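Local coordinates for intimin (Escherichia coli, PDB 6TPL), which serves as a bacterial adhesin, its two Ig-like domains here forming an extended juncture in the passenger that is probably displayed outside the cell, at residues 9-14 and 22-27; 53-58 and 66-71; 121-126 and 167-172; 125-130 and 161-166. All coordinates share one frame; numbering follows the deposited sequence.

Contact 1 of 4, residues 9-14 and 22-27; sequences FTADKT and EAITYT. With MG (magnesium ion), chain E.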
loop_
_atom_site.group_PDB
_atom_site.type_symbol
_atom_site.label_atom_id
_atom_site.label_comp_id
_atom_site.label_asym_id
_atom_site.label_seq_id
_atom_site.Cartn_x
_atom_site.Cartn_y
_atom_site.Cartn_z
ATOM N N PHE A 9 -2.374 1.076 -11.180
ATOM C CA PHE A 9 -2.873 2.174 -10.354
ATOM C C PHE A 9 -1.826 2.382 -9.260
ATOM O O PHE A 9 -1.726 1.575 -8.331
ATOM C CB PHE A 9 -4.256 1.862 -9.793
ATOM C CG PHE A 9 -4.926 3.046 -9.140
ATOM C CD1 PHE A 9 -4.900 4.302 -9.738
ATOM C CD2 PHE A 9 -5.576 2.903 -7.927
ATOM C CE1 PHE A 9 -5.503 5.389 -9.130
ATOM C CE2 PHE A 9 -6.180 3.984 -7.313
ATOM C CZ PHE A 9 -6.148 5.229 -7.915
ATOM N N THR A 10 -1.026 3.437 -9.405
ATOM C CA THR A 10 0.116 3.686 -8.541
ATOM C C THR A 10 0.065 5.120 -8.033
ATOM O O THR A 10 -0.608 5.980 -8.609
ATOM C CB THR A 10 1.451 3.457 -9.273
ATOM O OG1 THR A 10 1.594 4.400 -10.342
ATOM C CG2 THR A 10 1.527 2.046 -9.833
ATOM N N ALA A 11 0.807 5.374 -6.955
ATOM C CA ALA A 11 0.931 6.704 -6.372
ATOM C C ALA A 11 2.377 7.184 -6.458
ATOM O O ALA A 11 3.313 6.383 -6.563
ATOM C CB ALA A 11 0.451 6.706 -4.914
ATOM N N ASP A 12 2.554 8.508 -6.421
ATOM C CA ASP A 12 3.882 9.105 -6.503
ATOM C C ASP A 12 4.617 9.094 -5.169
ATOM O O ASP A 12 5.819 9.389 -5.136
ATOM C CB ASP A 12 3.782 10.541 -7.024
ATOM C CG ASP A 12 3.024 11.464 -6.086
ATOM O OD1 ASP A 12 2.280 10.985 -5.202
ATOM O OD2 ASP A 12 3.169 12.699 -6.242
ATOM N N LYS A 13 3.929 8.756 -4.082
ATOM C CA LYS A 13 4.511 8.713 -2.751
ATOM C C LYS A 13 3.873 7.562 -1.986
ATOM O O LYS A 13 2.723 7.200 -2.245
ATOM C CB LYS A 13 4.270 10.013 -1.980
ATOM C CG LYS A 13 4.636 11.306 -2.688
ATOM C CD LYS A 13 3.856 12.451 -2.029
ATOM C CE LYS A 13 4.392 13.828 -2.380
ATOM N NZ LYS A 13 3.611 14.911 -1.707
ATOM N N THR A 14 4.612 7.003 -1.025
ATOM C CA THR A 14 4.014 6.026 -0.125
ATOM C C THR A 14 3.373 6.670 1.099
ATOM O O THR A 14 2.548 6.030 1.759
ATOM C CB THR A 14 5.052 5.004 0.345
ATOM O OG1 THR A 14 6.171 5.677 0.935
ATOM C CG2 THR A 14 5.527 4.161 -0.826
ATOM N N GLU A 22 -0.526 18.312 2.103
ATOM C CA GLU A 22 0.321 17.527 1.212
ATOM C C GLU A 22 -0.529 16.516 0.455
ATOM O O GLU A 22 -1.394 15.856 1.038
ATOM C CB GLU A 22 1.419 16.805 1.993
ATOM C CG GLU A 22 2.370 16.037 1.087
ATOM C CD GLU A 22 3.551 15.442 1.828
ATOM O OE1 GLU A 22 4.481 14.944 1.158
ATOM O OE2 GLU A 22 3.550 15.474 3.074
ATOM N N ALA A 23 -0.281 16.396 -0.846
ATOM C CA ALA A 23 -1.078 15.545 -1.714
ATOM C C ALA A 23 -0.286 14.314 -2.131
ATOM O O ALA A 23 0.915 14.396 -2.405
ATOM C CB ALA A 23 -1.538 16.307 -2.958
ATOM N N ILE A 24 -0.967 13.171 -2.156
ATOM C CA ILE A 24 -0.487 11.968 -2.827
ATOM C C ILE A 24 -1.223 11.864 -4.158
ATOM O O ILE A 24 -2.460 11.862 -4.190
ATOM C CB ILE A 24 -0.718 10.713 -1.972
ATOM C CG1 ILE A 24 0.031 10.832 -0.638
ATOM C CG2 ILE A 24 -0.251 9.475 -2.714
ATOM C CD1 ILE A 24 -0.129 9.625 0.266
ATOM N N THR A 25 -0.476 11.782 -5.258
ATOM C CA THR A 25 -1.065 11.780 -6.593
ATOM C C THR A 25 -1.037 10.366 -7.167
ATOM O O THR A 25 0.029 9.751 -7.268
ATOM C CB THR A 25 -0.333 12.755 -7.516
ATOM O OG1 THR A 25 -0.458 14.090 -7.009
ATOM C CG2 THR A 25 -0.923 12.695 -8.924
ATOM N N TYR A 26 -2.210 9.860 -7.541
ATOM C CA TYR A 26 -2.360 8.535 -8.125
ATOM C C TYR A 26 -2.484 8.638 -9.641
ATOM O O TYR A 26 -3.061 9.590 -10.165
ATOM C CB TYR A 26 -3.607 7.825 -7.587
ATOM C CG TYR A 26 -3.564 7.456 -6.122
ATOM C CD1 TYR A 26 -3.793 8.409 -5.139
ATOM C CD2 TYR A 26 -3.325 6.153 -5.726
ATOM C CE1 TYR A 26 -3.760 8.076 -3.799
ATOM C CE2 TYR A 26 -3.294 5.809 -4.387
ATOM C CZ TYR A 26 -3.513 6.773 -3.429
ATOM O OH TYR A 26 -3.481 6.439 -2.092
ATOM N N THR A 27 -1.966 7.637 -10.345
ATOM C CA THR A 27 -2.130 7.534 -11.792
ATOM C C THR A 27 -2.730 6.174 -12.121
ATOM O O THR A 27 -2.153 5.137 -11.773
ATOM C CB THR A 27 -0.799 7.717 -12.535
ATOM O OG1 THR A 27 -0.255 9.013 -12.254
ATOM C CG2 THR A 27 -1.009 7.569 -14.045
HETATM MG MG MG E . 6.266 14.151 0.882
HETATM O O HOH W 1 1.657 14.502 -5.125
HETATM O O HOH W 2 8.519 13.940 1.687
HETATM O O HOH W 3 5.858 11.796 1.157
HETATM O O HOH W 4 7.684 13.649 -1.201
#
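Phe9 holds CG anti to its backbone N (chi1 -170°), and Tyr26 holds CG anti to its carbonyl carbon (chi1 -67°). These torsions bring the two rings together. The planes are near parallel, at 27°, but slid so far apart that they barely overlap. Phe9 CE1 packs against Tyr26 CB at 3.5 Å. Ala11 CB lies over one face of the Tyr26 ring in a CH-pi contact, 4.0 Å from its centroid. The strands here are antiparallel neighbours in one sheet of the first bacterial Ig-like domain, and Thr10 and Thr27 exchange two backbone bonds. Asp12 N then donates to Thr25 O, and side chains add the rest. Asp12 OD1 accepts Thr25 N at 2.9 Å, with the N-H above the carboxylate plane. A water donates to Asp12 OD2 and Ala23 O and accepts from Thr25 OG1. Lys13 reaches along the pair with an extended chain. Its NZ donates to Ala23 O at 2.8 Å and forms a salt bridge with Glu22 OE1 at 3.0 Å, on the anti lone pair. Glu22 OE1 also binds a magnesium ion at 2.0 Å, while OE2 accepts Lys17 N. An alanine in place of Lys13 would probably leave Ala23 O without this donor and Glu22 without its ammonium mate. One carboxylate oxygen thus serves two cations, and its negative charge probably offsets part of their mutual repulsion.

Contact 2 of 4, residues 53-58 and 66-71; sequences LSANSA and ATVTLK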
loop_
_atom_site.group_PDB
_atom_site.type_symbol
_atom_site.label_atom_id
_atom_site.label_comp_id
_atom_site.label_asym_id
_atom_site.label_seq_id
_atom_site.Cartn_x
_atom_site.Cartn_y
_atom_site.Cartn_z
ATOM N N LEU A 53 -10.542 12.712 -1.579
ATOM C CA LEU A 53 -10.145 12.654 -2.978
ATOM C C LEU A 53 -10.465 13.975 -3.665
ATOM O O LEU A 53 -11.475 14.615 -3.363
ATOM C CB LEU A 53 -10.876 11.515 -3.692
ATOM C CG LEU A 53 -10.444 10.065 -3.453
ATOM C CD1 LEU A 53 -11.471 9.090 -3.997
ATOM C CD2 LEU A 53 -9.080 9.836 -4.106
ATOM N N SER A 54 -9.603 14.378 -4.601
ATOM C CA SER A 54 -9.866 15.599 -5.353
ATOM C C SER A 54 -10.991 15.401 -6.358
ATOM O O SER A 54 -11.689 16.361 -6.703
ATOM C CB SER A 54 -8.604 16.074 -6.072
ATOM O OG SER A 54 -8.111 15.077 -6.956
ATOM N N ALA A 55 -11.185 14.172 -6.830
ATOM C CA ALA A 55 -12.200 13.873 -7.824
ATOM C C ALA A 55 -12.643 12.430 -7.657
ATOM O O ALA A 55 -11.897 11.591 -7.144
ATOM C CB ALA A 55 -11.678 14.100 -9.250
ATOM N N ASN A 56 -13.867 12.152 -8.097
ATOM C CA ASN A 56 -14.435 10.815 -8.030
ATOM C C ASN A 56 -14.439 10.115 -9.381
ATOM O O ASN A 56 -14.665 8.901 -9.434
ATOM C CB ASN A 56 -15.861 10.890 -7.483
ATOM C CG ASN A 56 -15.981 11.835 -6.302
ATOM O OD1 ASN A 56 -15.281 11.688 -5.299
ATOM N ND2 ASN A 56 -16.861 12.824 -6.422
ATOM N N SER A 57 -14.184 10.845 -10.464
ATOM C CA SER A 57 -14.162 10.253 -11.792
ATOM C C SER A 57 -13.443 11.201 -12.736
ATOM O O SER A 57 -13.807 12.378 -12.828
ATOM C CB SER A 57 -15.581 9.975 -12.291
ATOM O OG SER A 57 -15.577 9.633 -13.664
ATOM N N ALA A 58 -12.437 10.682 -13.438
ATOM C CA ALA A 58 -11.646 11.464 -14.374
ATOM C C ALA A 58 -11.377 10.631 -15.616
ATOM O O ALA A 58 -11.237 9.407 -15.547
ATOM C CB ALA A 58 -10.325 11.920 -13.745
ATOM N N ALA A 66 -5.055 8.686 -16.228
ATOM C CA ALA A 66 -5.954 9.558 -15.489
ATOM C C ALA A 66 -5.431 9.670 -14.066
ATOM O O ALA A 66 -5.001 8.671 -13.480
ATOM C CB ALA A 66 -7.388 9.010 -15.493
ATOM N N THR A 67 -5.460 10.883 -13.516
ATOM C CA THR A 67 -4.860 11.143 -12.219
ATOM C C THR A 67 -5.895 11.658 -11.226
ATOM O O THR A 67 -6.990 12.091 -11.591
ATOM C CB THR A 67 -3.710 12.154 -12.328
ATOM O OG1 THR A 67 -4.231 13.440 -12.681
ATOM C CG2 THR A 67 -2.704 11.714 -13.382
ATOM N N VAL A 68 -5.513 11.603 -9.950
ATOM C CA VAL A 68 -6.341 12.091 -8.852
ATOM C C VAL A 68 -5.410 12.251 -7.654
ATOM O O VAL A 68 -4.365 11.599 -7.573
ATOM C CB VAL A 68 -7.517 11.132 -8.535
ATOM C CG1 VAL A 68 -6.992 9.840 -7.932
ATOM C CG2 VAL A 68 -8.527 11.820 -7.616
ATOM N N THR A 69 -5.773 13.131 -6.726
ATOM C CA THR A 69 -4.943 13.362 -5.553
ATOM C C THR A 69 -5.708 13.033 -4.278
ATOM O O THR A 69 -6.943 13.009 -4.252
ATOM C CB THR A 69 -4.428 14.806 -5.486
ATOM O OG1 THR A 69 -5.515 15.702 -5.221
ATOM C CG2 THR A 69 -3.746 15.208 -6.789
ATOM N N LEU A 70 -4.939 12.807 -3.212
ATOM C CA LEU A 70 -5.457 12.389 -1.917
ATOM C C LEU A 70 -4.775 13.185 -0.815
ATOM O O LEU A 70 -3.549 13.340 -0.822
ATOM C CB LEU A 70 -5.223 10.888 -1.700
ATOM C CG LEU A 70 -5.838 10.228 -0.467
ATOM C CD1 LEU A 70 -7.322 10.002 -0.675
ATOM C CD2 LEU A 70 -5.124 8.920 -0.158
ATOM N N LYS A 71 -5.571 13.688 0.122
ATOM C CA LYS A 71 -5.075 14.412 1.282
ATOM C C LYS A 71 -5.822 13.917 2.512
ATOM O O LYS A 71 -6.887 13.302 2.407
ATOM C CB LYS A 71 -5.258 15.926 1.126
ATOM C CG LYS A 71 -4.750 16.489 -0.189
ATOM C CD LYS A 71 -5.217 17.926 -0.384
ATOM C CE LYS A 71 -4.816 18.457 -1.752
ATOM N NZ LYS A 71 -5.389 19.808 -2.025
#
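Leu53 and Leu70 meet as an antiparallel non-hydrogen-bonded pair in the beta sandwich of the first Ig-like domain. Leu53 CD2 touches Leu70 CD1 at 3.9 Å, and the two side chains cross at a slant. Both reach inward to Val80 of the opposing sheet. This is the apolar end of the contact. Next to it, Ser54 grips Thr69 twice. Ser54 N donates to Thr69 O at 3.0 Å. Thr69 N donates back to Ser54 OG at 3.1 Å, in a nearly straight bond of 166°. Ser54 OG lies between its own backbone N and carbonyl carbon (chi1 58°), which sets OG where Thr69 N can reach it. A side-chain oxygen therefore takes the place of a backbone acceptor where the short pairing of strand 52-53 ends.

From Asn56 on the contact is looser. Exposed Asn56 and Ser57 do not touch strand 65-71. Ala58 returns toward it, but Ala58 CB stays 4.5 Å from Ala66 CB. By then the backbone of Ala58 is bonded to Val42 in the other sheet, so the segment 53-58 passes from one sheet to the other. The tight part reaches its limit at Val68, whose CG2, anti to the backbone N, lies 3.4 Å from Ala55 O.

Contact 3 of 4, residues 121-126 and 167-172; sequences QDAITY and TLTSTT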
loop_
_atom_site.group_PDB
_atom_site.type_symbol
_atom_site.label_atom_id
_atom_site.label_comp_id
_atom_site.label_asym_id
_atom_site.label_seq_id
_atom_site.Cartn_x
_atom_site.Cartn_y
_atom_site.Cartn_z
ATOM N N GLN A 121 9.718 -23.032 3.947
ATOM C CA GLN A 121 11.010 -22.503 3.530
ATOM C C GLN A 121 10.892 -21.289 2.626
ATOM O O GLN A 121 11.666 -20.341 2.781
ATOM C CB GLN A 121 11.803 -23.607 2.807
ATOM C CG GLN A 121 12.026 -24.852 3.643
ATOM C CD GLN A 121 12.966 -24.611 4.806
ATOM O OE1 GLN A 121 13.874 -23.783 4.725
ATOM N NE2 GLN A 121 12.754 -25.337 5.897
ATOM N N ASP A 122 9.947 -21.294 1.687
ATOM C CA ASP A 122 9.776 -20.187 0.753
ATOM C C ASP A 122 9.288 -18.959 1.510
ATOM O O ASP A 122 8.150 -18.925 1.982
ATOM C CB ASP A 122 8.783 -20.578 -0.334
ATOM C CG ASP A 122 8.745 -19.576 -1.466
ATOM O OD1 ASP A 122 7.896 -19.727 -2.363
ATOM O OD2 ASP A 122 9.579 -18.650 -1.464
ATOM N N ALA A 123 10.131 -17.938 1.605
ATOM C CA ALA A 123 9.894 -16.817 2.502
ATOM C C ALA A 123 9.457 -15.568 1.745
ATOM O O ALA A 123 9.974 -15.262 0.665
ATOM C CB ALA A 123 11.153 -16.512 3.323
ATOM N N ILE A 124 8.490 -14.858 2.324
ATOM C CA ILE A 124 8.089 -13.532 1.869
ATOM C C ILE A 124 8.705 -12.504 2.804
ATOM O O ILE A 124 8.597 -12.625 4.030
ATOM C CB ILE A 124 6.559 -13.398 1.818
ATOM C CG1 ILE A 124 6.008 -14.260 0.674
ATOM C CG2 ILE A 124 6.172 -11.940 1.623
ATOM C CD1 ILE A 124 4.515 -14.405 0.658
ATOM N N THR A 125 9.359 -11.502 2.231
ATOM C CA THR A 125 10.092 -10.510 3.001
ATOM C C THR A 125 9.266 -9.232 3.097
ATOM O O THR A 125 8.788 -8.716 2.080
ATOM C CB THR A 125 11.454 -10.213 2.367
ATOM O OG1 THR A 125 12.204 -11.425 2.237
ATOM C CG2 THR A 125 12.234 -9.222 3.232
ATOM N N TYR A 126 9.086 -8.741 4.320
ATOM C CA TYR A 126 8.370 -7.502 4.589
ATOM C C TYR A 126 9.364 -6.460 5.073
ATOM O O TYR A 126 10.182 -6.748 5.951
ATOM C CB TYR A 126 7.287 -7.696 5.649
ATOM C CG TYR A 126 6.167 -8.608 5.233
ATOM C CD1 TYR A 126 6.303 -9.986 5.310
ATOM C CD2 TYR A 126 4.970 -8.091 4.773
ATOM C CE1 TYR A 126 5.282 -10.826 4.931
ATOM C CE2 TYR A 126 3.939 -8.917 4.390
ATOM C CZ TYR A 126 4.099 -10.288 4.471
ATOM O OH TYR A 126 3.080 -11.125 4.094
ATOM N N THR A 167 10.968 -11.892 7.693
ATOM C CA THR A 167 10.503 -12.833 6.686
ATOM C C THR A 167 9.377 -13.679 7.262
ATOM O O THR A 167 9.255 -13.849 8.479
ATOM C CB THR A 167 11.628 -13.748 6.187
ATOM O OG1 THR A 167 12.235 -14.439 7.283
ATOM C CG2 THR A 167 12.679 -12.946 5.441
ATOM N N LEU A 168 8.554 -14.216 6.364
ATOM C CA LEU A 168 7.392 -15.018 6.720
ATOM C C LEU A 168 7.395 -16.291 5.891
ATOM O O LEU A 168 7.491 -16.233 4.659
ATOM C CB LEU A 168 6.093 -14.243 6.486
ATOM C CG LEU A 168 4.774 -14.966 6.795
ATOM C CD1 LEU A 168 4.571 -15.025 8.301
ATOM C CD2 LEU A 168 3.610 -14.279 6.098
ATOM N N THR A 169 7.300 -17.432 6.565
ATOM C CA THR A 169 7.093 -18.717 5.912
ATOM C C THR A 169 5.811 -19.346 6.440
ATOM O O THR A 169 5.240 -18.905 7.440
ATOM C CB THR A 169 8.272 -19.673 6.147
ATOM O OG1 THR A 169 8.444 -19.884 7.555
ATOM C CG2 THR A 169 9.544 -19.106 5.547
ATOM N N SER A 170 5.354 -20.398 5.767
ATOM C CA SER A 170 4.182 -21.124 6.235
ATOM C C SER A 170 4.244 -22.565 5.750
ATOM O O SER A 170 4.576 -22.831 4.590
ATOM C CB SER A 170 2.879 -20.472 5.764
ATOM O OG SER A 170 1.740 -21.177 6.252
ATOM N N THR A 171 3.922 -23.488 6.652
ATOM C CA THR A 171 3.789 -24.896 6.309
ATOM C C THR A 171 2.373 -25.268 5.882
ATOM O O THR A 171 2.139 -26.421 5.514
ATOM C CB THR A 171 4.205 -25.783 7.489
ATOM O OG1 THR A 171 3.367 -25.521 8.620
ATOM C CG2 THR A 171 5.653 -25.526 7.870
ATOM N N THR A 172 1.425 -24.334 5.924
ATOM C CA THR A 172 0.067 -24.598 5.472
ATOM C C THR A 172 -0.388 -23.494 4.531
ATOM O O THR A 172 0.049 -22.343 4.651
ATOM C CB THR A 172 -0.919 -24.700 6.650
ATOM O OG1 THR A 172 -1.068 -23.415 7.277
ATOM C CG2 THR A 172 -0.426 -25.701 7.680
HETATM O O HOH W 5 6.758 -20.989 3.225
#
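Leu168 lies against the edge of the Tyr126 ring. Its CB sits near the ring plane, 3.8 Å from Tyr126 CE1. Its CD2 reaches the phenol end and lies 3.8 Å from Tyr126 OH. Leu168 CG is anti to the backbone N (chi1 179°), which carries the branch across the ring edge. Ile124 points to the same face of the sheet, and these three side chains are buried. Strand 174-181 and strand 194-197 cover them: Val178 touches both Tyr126 and Leu168, and Val194 touches Ile124 and Tyr126.

The opposite face carries smaller groups. Thr125 and Thr167 lie side by side and point the same way. Thr167 CG2 packs 3.6 Å from Thr125 OG1. Farther on, Thr169 CG2 meets Ala123 CB at 3.8 Å. The backbones are joined by a closed pair of bonds between Ile124 and Leu168. Ile124 N donates to Leu168 O at 2.9 Å, and Leu168 N donates to Ile124 O at 2.8 Å, the latter more bent. This is antiparallel pairing within the sheet of the second Ig-like domain.

Beyond Ala123 the direct ladder is interrupted. A water fits in, accepting from Ser170 N and sitting 2.8 Å from Asp122 O, before Ser170 bonds to the backbone of Gly120. The carboxylate of Asp122 turns to other partners, with OD2 in a salt bridge to Lys113 and OD1 accepting Val117 N. Ser170 OG donates to Thr172 O at 2.6 Å, inside its own segment. Apolar packing thus holds the buried face, the direct bonds lie between Ile124 and Leu168, and the charge of Asp122 is probably balanced by Lys113.

Contact 4 of 4, residues 125-130 and 161-166; sequences TYTVKV and NGYAKV
Val128 N donates to Ala164 O at 2.8 Å, nearly straight at 171°. The return bond runs from Ala164 N to Val128 O. Tyr126 and Val166 form a second such pair, and Tyr126 N meets Val166 O at 2.9 Å. Val130 N adds a bond to Gly162 O at the end of the ladder. Between these pairs stand the non-hydrogen-bonded partners Thr127 with Lys165 and Lys129 with Tyr163. Their side chains share the outer face. Lys129 leaves with CG anti to the backbone N (chi1 -161°) and runs extended over the Tyr163 ring. Its CG lies over one ring face in a CH-pi contact, 4.1 Å from the centroid. Thr127 CG2 comes within 3.6 Å of Tyr163 CD2. A water links Lys129 NZ, 3.2 Å away, to Tyr163 OH. An alanine in place of Tyr163 would probably open a gap beside Thr127 and leave the Lys129 chain free to turn.

The strands are antiparallel neighbours in one sheet of the second Ig-like sandwich. On the inner face Val128 and Val166 reach Phe144 of strand 141-146, and Ala164 reaches Val142. Gly162 starts the pairing with a positive phi of 90°. A CB there would clash with Val130 O and also press on the carbonyl of Asn161. Asp159 OD2 accepts the N-H groups of both Asn161 and Tyr163, tying down this turn.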
loop_
_atom_site.group_PDB
_atom_site.type_symbol
_atom_site.label_atom_id
_atom_site.label_comp_id
_atom_site.label_asym_id
_atom_site.label_seq_id
_atom_site.Cartn_x
_atom_site.Cartn_y
_atom_site.Cartn_z
ATOM N N THR A 125 9.359 -11.502 2.231
ATOM C CA THR A 125 10.092 -10.510 3.001
ATOM C C THR A 125 9.266 -9.232 3.097
ATOM O O THR A 125 8.788 -8.716 2.080
ATOM C CB THR A 125 11.454 -10.213 2.367
ATOM O OG1 THR A 125 12.204 -11.425 2.237
ATOM C CG2 THR A 125 12.234 -9.222 3.232
ATOM N N TYR A 126 9.086 -8.741 4.320
ATOM C CA TYR A 126 8.370 -7.502 4.589
ATOM C C TYR A 126 9.364 -6.460 5.073
ATOM O O TYR A 126 10.182 -6.748 5.951
ATOM C CB TYR A 126 7.287 -7.696 5.649
ATOM C CG TYR A 126 6.167 -8.608 5.233
ATOM C CD1 TYR A 126 6.303 -9.986 5.310
ATOM C CD2 TYR A 126 4.970 -8.091 4.773
ATOM C CE1 TYR A 126 5.282 -10.826 4.931
ATOM C CE2 TYR A 126 3.939 -8.917 4.390
ATOM C CZ TYR A 126 4.099 -10.288 4.471
ATOM O OH TYR A 126 3.080 -11.125 4.094
ATOM N N THR A 127 9.270 -5.250 4.528
ATOM C CA THR A 127 10.171 -4.160 4.875
ATOM C C THR A 127 9.340 -2.949 5.275
ATOM O O THR A 127 8.529 -2.457 4.485
ATOM C CB THR A 127 11.100 -3.824 3.707
ATOM O OG1 THR A 127 11.854 -4.990 3.335
ATOM C CG2 THR A 127 12.063 -2.705 4.082
ATOM N N VAL A 128 9.539 -2.486 6.505
ATOM C CA VAL A 128 8.864 -1.312 7.043
ATOM C C VAL A 128 9.884 -0.190 7.158
ATOM O O VAL A 128 11.065 -0.429 7.434
ATOM C CB VAL A 128 8.225 -1.610 8.414
ATOM C CG1 VAL A 128 7.909 -0.318 9.138
ATOM C CG2 VAL A 128 6.984 -2.464 8.241
ATOM N N LYS A 129 9.424 1.038 6.937
ATOM C CA LYS A 129 10.238 2.227 7.138
ATOM C C LYS A 129 9.580 3.108 8.191
ATOM O O LYS A 129 8.353 3.242 8.223
ATOM C CB LYS A 129 10.422 3.014 5.840
ATOM C CG LYS A 129 11.594 3.981 5.874
ATOM C CD LYS A 129 11.667 4.801 4.599
ATOM C CE LYS A 129 12.948 5.615 4.526
ATOM N NZ LYS A 129 13.037 6.365 3.239
ATOM N N VAL A 130 10.403 3.703 9.049
ATOM C CA VAL A 130 9.948 4.601 10.103
ATOM C C VAL A 130 10.617 5.949 9.895
ATOM O O VAL A 130 11.833 6.015 9.688
ATOM C CB VAL A 130 10.278 4.045 11.500
ATOM C CG1 VAL A 130 9.816 5.017 12.564
ATOM C CG2 VAL A 130 9.639 2.686 11.690
ATOM N N ASN A 161 18.868 3.725 7.971
ATOM C CA ASN A 161 18.039 4.244 6.894
ATOM C C ASN A 161 16.556 4.134 7.210
ATOM O O ASN A 161 15.721 4.426 6.348
ATOM C CB ASN A 161 18.366 3.513 5.594
ATOM C CG ASN A 161 19.791 3.764 5.133
ATOM O OD1 ASN A 161 20.219 4.911 5.004
ATOM N ND2 ASN A 161 20.540 2.691 4.907
ATOM N N GLY A 162 16.214 3.728 8.430
ATOM C CA GLY A 162 14.839 3.682 8.866
ATOM C C GLY A 162 14.123 2.383 8.602
ATOM O O GLY A 162 12.914 2.306 8.842
ATOM N N TYR A 163 14.824 1.357 8.137
ATOM C CA TYR A 163 14.180 0.130 7.696
ATOM C C TYR A 163 14.299 -0.980 8.729
ATOM O O TYR A 163 15.349 -1.156 9.356
ATOM C CB TYR A 163 14.781 -0.362 6.378
ATOM C CG TYR A 163 14.528 0.543 5.204
ATOM C CD1 TYR A 163 15.551 1.303 4.660
ATOM C CD2 TYR A 163 13.270 0.636 4.638
ATOM C CE1 TYR A 163 15.326 2.132 3.582
ATOM C CE2 TYR A 163 13.031 1.461 3.565
ATOM C CZ TYR A 163 14.063 2.209 3.037
ATOM O OH TYR A 163 13.830 3.032 1.963
ATOM N N ALA A 164 13.210 -1.734 8.880
ATOM C CA ALA A 164 13.166 -2.974 9.640
ATOM C C ALA A 164 12.550 -4.027 8.735
ATOM O O ALA A 164 11.588 -3.741 8.017
ATOM C CB ALA A 164 12.341 -2.829 10.920
ATOM N N LYS A 165 13.100 -5.238 8.751
ATOM C CA LYS A 165 12.579 -6.297 7.901
ATOM C C LYS A 165 12.437 -7.597 8.673
ATOM O O LYS A 165 13.208 -7.891 9.590
ATOM C CB LYS A 165 13.468 -6.533 6.665
ATOM C CG LYS A 165 14.864 -7.084 6.948
ATOM C CD LYS A 165 15.571 -7.422 5.639
ATOM C CE LYS A 165 16.885 -8.145 5.861
ATOM N NZ LYS A 165 17.520 -8.536 4.569
ATOM N N VAL A 166 11.431 -8.376 8.277
ATOM C CA VAL A 166 11.228 -9.737 8.754
ATOM C C VAL A 166 10.817 -10.578 7.556
ATOM O O VAL A 166 10.372 -10.057 6.530
ATOM C CB VAL A 166 10.157 -9.834 9.862
ATOM C CG1 VAL A 166 10.601 -9.075 11.101
ATOM C CG2 VAL A 166 8.801 -9.337 9.352
HETATM O O HOH W 6 11.852 4.298 1.103
#

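Contact 1 closes before contact 2 opens, and both precede contacts 3 and 4, which start from overlapping stretches. Contacts 1 and 2 lie in the first Ig-like domain, with centres 10 Å apart. They share one sheet, in which strands 24-32 and 65-71 are neighbours. Tyr26 N and Val68 O probably bond directly between them. Contacts 3 and 4 lie in the second domain, 16 Å apart, and follow one another along the same two strands, 124-132 and 163-169, sharing Thr125 and Tyr126. Across the domains the centres lie 21 to 36 Å apart and no pair touches, so each pair of contacts builds its own domain. These juncture domains adopt an extended conformation.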